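Local coordinates for cell division control protein (Pyrococcus abyssi, PDB 6RPP), which is an intein from an MCM helicase precursor that probably excises itself by protein splicing, joining the flanking host segments, at residues V41-V53 with R64-A76. The protein carries 2 engineered substitutions. Sequence-based numbering, arbitrary orientation.
Sequences VDDGFYAPIDIEV and RKARANIAWKRTA
Tyr46 and Trp72 face each other in a non-hydrogen-bonded antiparallel pair: Tyr46 CB sits over one face of the indole, 3.6 Å from the centroid of the Trp72 six-membered ring, a CH-pi contact almost on the ring normal. The two side chains lie side by side, pointing the same way, with their ring planes oblique at 45°, and Tyr46 CD1 reaches Trp72 CH2 at 3.6 Å. The Arg74 guanidinium lies over the opposite indole face, and Val41 meets the ring edge. Replacing Trp72 by an alanine is likely to strip Tyr46 CB of its aromatic partner and leave the Arg74 guanidinium freer to turn. With CG beside its backbone N (chi1 -62°) and an extended chain, Arg74 also brings NH1 to a long salt bridge with Asp43 OD1, 3.8 Å. Gly44, opposite Arg74, has backbone angles that call for glycine.

Farther along, Ile49 CG2 packs on Ala71 CB and Ile51 CG1 on Ala68 CB. Paired backbone bonds join Phe45 with Lys73 and Ala47 with Ala71; a beta bulge between Pro48 and Ile51 then shifts the register by one. There Ile49 N donates a hydrogen bond to Asn69 O, 3.2 Å, from above the carbonyl plane. Beyond it, bent at chi2 (-81°), Arg67 turns NH1 to a salt bridge with Asp50 OD1, 2.9 Å, while Glu52 CB lies over its guanidinium. A water accepts a hydrogen bond from Lys65 NZ and lies close to Glu52 OE2.

This curved, twisted hairpin belongs to the intein splicing domain. Helix 21-35 packs on Phe45, Ala47 and Ile49, with Glu26 salt-bridged to Lys73, and strand 146-151 continues the sheet beside 64-76, where Gln151 NE2 hydrogen-bonds Asn69 OD1.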
ATOM      1  N   VAL A  41       0.709  -7.835 -17.617  1.00 34.58           N
ATOM      2  CA  VAL A  41       0.540  -6.489 -18.145  1.00 36.76           C
ATOM      3  C   VAL A  41       1.881  -6.041 -18.710  1.00 42.79           C
ATOM      4  O   VAL A  41       2.913  -6.673 -18.489  1.00 42.98           O
ATOM      5  CB  VAL A  41       0.031  -5.492 -17.085  1.00 44.73           C
ATOM      6  CG1 VAL A  41      -1.437  -5.750 -16.764  1.00 45.36           C
ATOM      7  CG2 VAL A  41       0.899  -5.545 -15.827  1.00 43.23           C
ATOM      8  N   ASP A  42       1.850  -4.932 -19.451  1.00 46.87           N
ATOM      9  CA  ASP A  42       3.047  -4.456 -20.136  1.00 53.05           C
ATOM     10  C   ASP A  42       4.245  -4.326 -19.199  1.00 51.85           C
ATOM     11  O   ASP A  42       5.388  -4.550 -19.616  1.00 64.05           O
ATOM     12  CB  ASP A  42       2.754  -3.118 -20.813  1.00 60.52           C
ATOM     13  CG  ASP A  42       1.783  -3.261 -21.965  1.00 77.33           C
ATOM     14  OD1 ASP A  42       0.899  -2.388 -22.118  1.00 84.60           O
ATOM     15  OD2 ASP A  42       1.895  -4.260 -22.711  1.00 82.78           O
ATOM     16  N   ASP A  43       4.012  -3.994 -17.937  1.00 39.69           N
ATOM     17  CA  ASP A  43       5.110  -3.749 -17.008  1.00 42.67           C
ATOM     18  C   ASP A  43       5.024  -4.649 -15.774  1.00 43.35           C
ATOM     19  O   ASP A  43       5.466  -4.257 -14.683  1.00 40.26           O
ATOM     20  CB  ASP A  43       5.137  -2.271 -16.599  1.00 44.98           C
ATOM     21  CG  ASP A  43       3.970  -1.903 -15.676  1.00 57.97           C
ATOM     22  OD1 ASP A  43       2.875  -2.497 -15.834  1.00 64.50           O
ATOM     23  OD2 ASP A  43       4.145  -1.049 -14.778  1.00 62.17           O
ATOM     24  N   GLY A  44       4.448  -5.848 -15.907  1.00 31.94           N
ATOM     25  CA  GLY A  44       4.374  -6.671 -14.703  1.00 29.91           C
ATOM     26  C   GLY A  44       3.334  -7.775 -14.831  1.00 25.72           C
ATOM     27  O   GLY A  44       3.024  -8.229 -15.945  1.00 27.58           O
ATOM     28  N   PHE A  45       2.840  -8.187 -13.657  1.00 23.44           N
ATOM     29  CA  PHE A  45       2.111  -9.429 -13.485  1.00 22.63           C
ATOM     30  C   PHE A  45       1.037  -9.292 -12.421  1.00 24.38           C
ATOM     31  O   PHE A  45       1.195  -8.539 -11.464  1.00 23.03           O
ATOM     32  CB  PHE A  45       3.065 -10.547 -13.032  1.00 25.49           C
ATOM     33  CG  PHE A  45       4.286 -10.687 -13.880  1.00 24.89           C
ATOM     34  CD1 PHE A  45       4.266 -11.513 -15.005  1.00 31.07           C
ATOM     35  CD2 PHE A  45       5.453 -10.009 -13.562  1.00 28.85           C
ATOM     36  CE1 PHE A  45       5.391 -11.647 -15.805  1.00 38.88           C
ATOM     37  CE2 PHE A  45       6.582 -10.132 -14.384  1.00 32.98           C
ATOM     38  CZ  PHE A  45       6.550 -10.962 -15.482  1.00 35.22           C
ATOM     39  N   TYR A  46      -0.029 -10.085 -12.561  1.00 22.97           N
ATOM     40  CA  TYR A  46      -0.988 -10.241 -11.473  1.00 21.80           C
ATOM     41  C   TYR A  46      -1.294 -11.719 -11.290  1.00 24.01           C
ATOM     42  O   TYR A  46      -1.084 -12.532 -12.196  1.00 24.11           O
ATOM     43  CB  TYR A  46      -2.284  -9.449 -11.706  1.00 22.44           C
ATOM     44  CG  TYR A  46      -3.049  -9.810 -12.921  1.00 26.88           C
ATOM     45  CD1 TYR A  46      -2.755  -9.231 -14.139  1.00 25.01           C
ATOM     46  CD2 TYR A  46      -4.109 -10.677 -12.843  1.00 28.22           C
ATOM     47  CE1 TYR A  46      -3.471  -9.545 -15.268  1.00 32.26           C
ATOM     48  CE2 TYR A  46      -4.848 -10.991 -13.980  1.00 33.25           C
ATOM     49  CZ  TYR A  46      -4.523 -10.425 -15.172  1.00 34.70           C
ATOM     50  OH  TYR A  46      -5.267 -10.751 -16.292  1.00 42.29           O
ATOM     51  N   ALA A  47      -1.775 -12.046 -10.096  1.00 23.37           N
ATOM     52  CA  ALA A  47      -2.102 -13.420  -9.766  1.00 22.05           C
ATOM     53  C   ALA A  47      -3.200 -13.414  -8.717  1.00 23.14           C
ATOM     54  O   ALA A  47      -3.262 -12.505  -7.887  1.00 22.25           O
ATOM     55  CB  ALA A  47      -0.867 -14.161  -9.230  1.00 22.59           C
ATOM     56  N   PRO A  48      -4.029 -14.427  -8.682  1.00 22.52           N
ATOM     57  CA  PRO A  48      -5.071 -14.491  -7.647  1.00 21.27           C
ATOM     58  C   PRO A  48      -4.468 -14.745  -6.277  1.00 24.88           C
ATOM     59  O   PRO A  48      -3.478 -15.468  -6.119  1.00 27.51           O
ATOM     60  CB  PRO A  48      -5.940 -15.674  -8.099  1.00 25.69           C
ATOM     61  CG  PRO A  48      -5.120 -16.432  -8.991  1.00 29.42           C
ATOM     62  CD  PRO A  48      -4.107 -15.533  -9.645  1.00 23.43           C
ATOM     63  N   ILE A  49      -5.100 -14.167  -5.260  1.00 22.06           N
ATOM     64  CA  ILE A  49      -4.823 -14.476  -3.860  1.00 22.28           C
ATOM     65  C   ILE A  49      -6.138 -14.490  -3.112  1.00 20.51           C
ATOM     66  O   ILE A  49      -7.183 -14.060  -3.621  1.00 25.56           O
ATOM     67  CB  ILE A  49      -3.912 -13.459  -3.138  1.00 23.41           C
ATOM     68  CG1 ILE A  49      -4.447 -12.060  -3.371  1.00 21.08           C
ATOM     69  CG2 ILE A  49      -2.510 -13.572  -3.529  1.00 24.63           C
ATOM     70  CD1 ILE A  49      -3.646 -11.011  -2.550  1.00 26.38           C
ATOM     71  N   ASP A  50      -6.085 -15.001  -1.860  1.00 25.54           N
ATOM     72  CA  ASP A  50      -7.220 -14.970  -0.944  1.00 26.63           C
ATOM     73  C   ASP A  50      -6.702 -14.763   0.482  1.00 30.44           C
ATOM     74  O   ASP A  50      -6.479 -15.722   1.221  1.00 36.06           O
ATOM     75  CB  ASP A  50      -8.043 -16.264  -1.060  1.00 33.29           C
ATOM     76  CG  ASP A  50      -9.288 -16.272  -0.198  1.00 33.64           C
ATOM     77  OD1 ASP A  50      -9.659 -15.253   0.428  1.00 40.86           O
ATOM     78  OD2 ASP A  50      -9.963 -17.336  -0.182  1.00 45.02           O
ATOM     79  N   ILE A  51      -6.556 -13.515   0.899  1.00 27.23           N
ATOM     80  CA  ILE A  51      -6.027 -13.236   2.221  1.00 24.28           C
ATOM     81  C   ILE A  51      -6.911 -12.192   2.890  1.00 24.50           C
ATOM     82  O   ILE A  51      -7.732 -11.543   2.243  1.00 30.35           O
ATOM     83  CB  ILE A  51      -4.559 -12.754   2.166  1.00 23.25           C
ATOM     84  CG1 ILE A  51      -4.492 -11.417   1.467  1.00 24.29           C
ATOM     85  CG2 ILE A  51      -3.711 -13.751   1.402  1.00 28.04           C
ATOM     86  CD1 ILE A  51      -3.093 -10.885   1.427  1.00 31.40           C
ATOM     87  N   GLU A  52      -6.788 -12.099   4.205  1.00 25.68           N
ATOM     88  CA  GLU A  52      -7.598 -11.192   5.006  1.00 23.01           C
ATOM     89  C   GLU A  52      -6.689 -10.041   5.441  1.00 21.56           C
ATOM     90  O   GLU A  52      -5.629 -10.276   6.029  1.00 29.51           O
ATOM     91  CB  GLU A  52      -8.187 -11.932   6.204  1.00 29.83           C
ATOM     92  CG  GLU A  52      -9.124 -11.094   7.020  1.00 36.52           C
ATOM     93  CD  GLU A  52      -9.751 -11.890   8.137  1.00 49.65           C
ATOM     94  OE1 GLU A  52     -10.996 -11.989   8.161  1.00 59.45           O
ATOM     95  OE2 GLU A  52      -9.000 -12.432   8.973  1.00 47.47           O
ATOM     96  N   VAL A  53      -7.085  -8.813   5.119  1.00 21.44           N
ATOM     97  CA  VAL A  53      -6.300  -7.633   5.482  1.00 18.42           C
ATOM     98  C   VAL A  53      -7.209  -6.809   6.373  1.00 20.95           C
ATOM     99  O   VAL A  53      -8.373  -7.195   6.588  1.00 21.46           O
ATOM    100  CB  VAL A  53      -5.862  -6.844   4.256  1.00 18.04           C
ATOM    101  CG1 VAL A  53      -4.849  -7.691   3.435  1.00 21.55           C
ATOM    102  CG2 VAL A  53      -7.067  -6.400   3.475  1.00 20.19           C
ATOM    103  N   ARG A  64     -12.055  -2.471   9.458  1.00 26.41           N
ATOM    104  CA  ARG A  64     -12.759  -3.723   9.223  1.00 27.59           C
ATOM    105  C   ARG A  64     -11.833  -4.733   8.570  1.00 28.41           C
ATOM    106  O   ARG A  64     -10.931  -4.382   7.807  1.00 24.13           O
ATOM    107  CB  ARG A  64     -13.980  -3.530   8.306  1.00 33.97           C
ATOM    108  CG  ARG A  64     -15.231  -2.982   8.978  1.00 43.34           C
ATOM    109  CD  ARG A  64     -16.423  -3.249   8.087  1.00 52.17           C
ATOM    110  NE  ARG A  64     -17.571  -2.417   8.428  1.00 59.68           N
ATOM    111  CZ  ARG A  64     -17.837  -1.252   7.847  1.00 63.88           C
ATOM    112  NH1 ARG A  64     -17.037  -0.789   6.889  1.00 55.61           N
ATOM    113  NH2 ARG A  64     -18.907  -0.562   8.211  1.00 68.80           N
ATOM    114  N   LYS A  65     -12.058  -6.012   8.848  1.00 27.49           N
ATOM    115  CA  LYS A  65     -11.350  -7.026   8.076  1.00 22.45           C
ATOM    116  C   LYS A  65     -11.960  -7.104   6.684  1.00 22.55           C
ATOM    117  O   LYS A  65     -13.178  -6.964   6.512  1.00 26.75           O
ATOM    118  CB  LYS A  65     -11.432  -8.407   8.759  1.00 28.41           C
ATOM    119  CG  LYS A  65     -10.733  -8.504  10.094  1.00 33.52           C
ATOM    120  CD  LYS A  65     -10.881  -9.900  10.699  1.00 42.21           C
ATOM    121  CE  LYS A  65     -10.078  -9.991  11.990  1.00 49.05           C
ATOM    122  NZ  LYS A  65     -10.391 -11.207  12.795  1.00 62.02           N
ATOM    123  N   ALA A  66     -11.111  -7.307   5.692  1.00 22.47           N
ATOM    124  CA  ALA A  66     -11.580  -7.333   4.324  1.00 21.78           C
ATOM    125  C   ALA A  66     -10.695  -8.290   3.556  1.00 22.79           C
ATOM    126  O   ALA A  66      -9.619  -8.670   4.023  1.00 30.31           O
ATOM    127  CB  ALA A  66     -11.569  -5.902   3.717  1.00 20.93           C
ATOM    128  N   ARG A  67     -11.199  -8.781   2.426  1.00 24.08           N
ATOM    129  CA  ARG A  67     -10.425  -9.735   1.632  1.00 21.46           C
ATOM    130  C   ARG A  67      -9.685  -9.035   0.485  1.00 27.01           C
ATOM    131  O   ARG A  67     -10.218  -8.119  -0.155  1.00 26.28           O
ATOM    132  CB  ARG A  67     -11.343 -10.843   1.096  1.00 29.50           C
ATOM    133  CG  ARG A  67     -11.754 -11.883   2.190  1.00 49.51           C
ATOM    134  CD  ARG A  67     -10.647 -12.958   2.455  1.00 57.65           C
ATOM    135  NE  ARG A  67     -10.858 -13.752   3.676  1.00 61.50           N
ATOM    136  CZ  ARG A  67     -10.124 -14.811   4.048  1.00 60.47           C
ATOM    137  NH1 ARG A  67      -9.101 -15.241   3.302  1.00 45.32           N
ATOM    138  NH2 ARG A  67     -10.413 -15.449   5.181  1.00 62.33           N
ATOM    139  N   ALA A  68      -8.422  -9.420   0.259  1.00 21.92           N
ATOM    140  CA  ALA A  68      -7.690  -9.002  -0.924  1.00 18.38           C
ATOM    141  C   ALA A  68      -7.657 -10.158  -1.905  1.00 21.26           C
ATOM    142  O   ALA A  68      -7.506 -11.309  -1.486  1.00 23.82           O
ATOM    143  CB  ALA A  68      -6.254  -8.590  -0.562  1.00 23.68           C
ATOM    144  N   ASN A  69      -7.896  -9.881  -3.203  1.00 19.74           N
ATOM    145  CA  ASN A  69      -8.061 -11.000  -4.143  1.00 20.54           C
ATOM    146  C   ASN A  69      -7.145 -10.976  -5.366  1.00 22.81           C
ATOM    147  O   ASN A  69      -7.164 -11.945  -6.145  1.00 25.65           O
ATOM    148  CB  ASN A  69      -9.546 -11.114  -4.580  1.00 22.52           C
ATOM    149  CG  ASN A  69     -10.060  -9.880  -5.348  1.00 23.33           C
ATOM    150  OD1 ASN A  69      -9.464  -8.853  -5.318  1.00 22.46           O
ATOM    151  ND2 ASN A  69     -11.179 -10.036  -6.057  1.00 28.50           N
ATOM    152  N   ILE A  70      -6.333  -9.933  -5.556  1.00 22.29           N
ATOM    153  CA  ILE A  70      -5.323  -9.933  -6.619  1.00 23.46           C
ATOM    154  C   ILE A  70      -4.011  -9.378  -6.064  1.00 18.56           C
ATOM    155  O   ILE A  70      -3.994  -8.382  -5.325  1.00 22.03           O
ATOM    156  CB  ILE A  70      -5.762  -9.083  -7.838  1.00 24.11           C
ATOM    157  CG1 ILE A  70      -7.071  -9.576  -8.461  1.00 26.99           C
ATOM    158  CG2 ILE A  70      -4.632  -8.991  -8.872  1.00 24.42           C
ATOM    159  CD1 ILE A  70      -6.895 -10.753  -9.353  1.00 36.94           C
ATOM    160  N   ALA A  71      -2.921 -10.057  -6.424  1.00 20.71           N
ATOM    161  CA  ALA A  71      -1.552  -9.676  -6.104  1.00 22.07           C
ATOM    162  C   ALA A  71      -0.890  -9.127  -7.369  1.00 20.81           C
ATOM    163  O   ALA A  71      -0.983  -9.740  -8.445  1.00 23.11           O
ATOM    164  CB  ALA A  71      -0.763 -10.873  -5.603  1.00 19.47           C
ATOM    165  N   TRP A  72      -0.215  -7.982  -7.232  1.00 19.77           N
ATOM    166  CA  TRP A  72       0.400  -7.262  -8.331  1.00 17.06           C
ATOM    167  C   TRP A  72       1.900  -7.140  -8.140  1.00 17.92           C
ATOM    168  O   TRP A  72       2.350  -6.755  -7.068  1.00 19.68           O
ATOM    169  CB  TRP A  72      -0.162  -5.839  -8.416  1.00 18.24           C
ATOM    170  CG  TRP A  72      -1.438  -5.765  -9.040  1.00 22.83           C
ATOM    171  CD1 TRP A  72      -2.675  -5.643  -8.421  1.00 24.82           C
ATOM    172  CD2 TRP A  72      -1.698  -5.820 -10.438  1.00 23.27           C
ATOM    173  NE1 TRP A  72      -3.662  -5.627  -9.375  1.00 27.04           N
ATOM    174  CE2 TRP A  72      -3.093  -5.717 -10.612  1.00 24.76           C
ATOM    175  CE3 TRP A  72      -0.883  -5.919 -11.562  1.00 26.55           C
ATOM    176  CZ2 TRP A  72      -3.679  -5.718 -11.868  1.00 31.04           C
ATOM    177  CZ3 TRP A  72      -1.471  -5.912 -12.809  1.00 34.18           C
ATOM    178  CH2 TRP A  72      -2.845  -5.817 -12.953  1.00 32.19           C
ATOM    179  N   LYS A  73       2.659  -7.444  -9.185  1.00 18.24           N
ATOM    180  CA  LYS A  73       4.110  -7.260  -9.193  1.00 18.39           C
ATOM    181  C   LYS A  73       4.444  -6.416 -10.405  1.00 20.32           C
ATOM    182  O   LYS A  73       4.155  -6.836 -11.521  1.00 21.74           O
ATOM    183  CB  LYS A  73       4.819  -8.609  -9.316  1.00 22.93           C
ATOM    184  CG  LYS A  73       6.356  -8.590  -9.595  1.00 20.01           C
ATOM    185  CD  LYS A  73       6.892  -9.962  -9.792  1.00 22.53           C
ATOM    186  CE  LYS A  73       8.487 -10.033  -9.919  1.00 25.28           C
ATOM    187  NZ  LYS A  73       8.899 -11.382  -9.848  1.00 29.37           N
ATOM    188  N   ARG A  74       5.089  -5.266 -10.208  1.00 18.92           N
ATOM    189  CA  ARG A  74       5.317  -4.352 -11.310  1.00 17.87           C
ATOM    190  C   ARG A  74       6.770  -3.905 -11.324  1.00 16.40           C
ATOM    191  O   ARG A  74       7.430  -3.841 -10.286  1.00 18.19           O
ATOM    192  CB  ARG A  74       4.391  -3.101 -11.256  1.00 23.64           C
ATOM    193  CG  ARG A  74       2.894  -3.446 -11.349  1.00 29.41           C
ATOM    194  CD  ARG A  74       2.080  -2.266 -11.890  1.00 45.88           C
ATOM    195  NE  ARG A  74       0.682  -2.307 -11.447  1.00 52.93           N
ATOM    196  CZ  ARG A  74      -0.344  -2.585 -12.240  1.00 62.93           C
ATOM    197  NH1 ARG A  74      -0.139  -2.832 -13.526  1.00 66.59           N
ATOM    198  NH2 ARG A  74      -1.578  -2.608 -11.751  1.00 66.45           N
ATOM    199  N   THR A  75       7.252  -3.547 -12.512  1.00 20.84           N
ATOM    200  CA  THR A  75       8.581  -2.972 -12.606  1.00 18.70           C
ATOM    201  C   THR A  75       8.678  -1.693 -11.768  1.00 18.74           C
ATOM    202  O   THR A  75       7.829  -0.794 -11.856  1.00 21.76           O
ATOM    203  CB  THR A  75       8.916  -2.680 -14.076  1.00 23.09           C
ATOM    204  OG1 THR A  75       8.785  -3.892 -14.827  1.00 28.88           O
ATOM    205  CG2 THR A  75      10.324  -2.161 -14.253  1.00 22.84           C
ATOM    206  N   ALA A  76       9.737  -1.595 -10.996  1.00 17.49           N
ATOM    207  CA  ALA A  76       9.938  -0.383 -10.222  1.00 15.90           C
ATOM    208  C   ALA A  76      10.188   0.809 -11.154  1.00 16.84           C
ATOM    209  O   ALA A  76      10.882   0.696 -12.189  1.00 19.99           O
ATOM    210  CB  ALA A  76      11.114  -0.560  -9.270  1.00 19.75           C
TER
HETATM  211  O   HOH W   1       6.465   0.219 -13.853  1.00 44.30           O
HETATM  212  O   HOH W   2     -10.220 -13.030  -1.510  1.00 43.99           O
HETATM  213  O   HOH W   3     -10.108 -13.192  11.077  1.00 39.50           O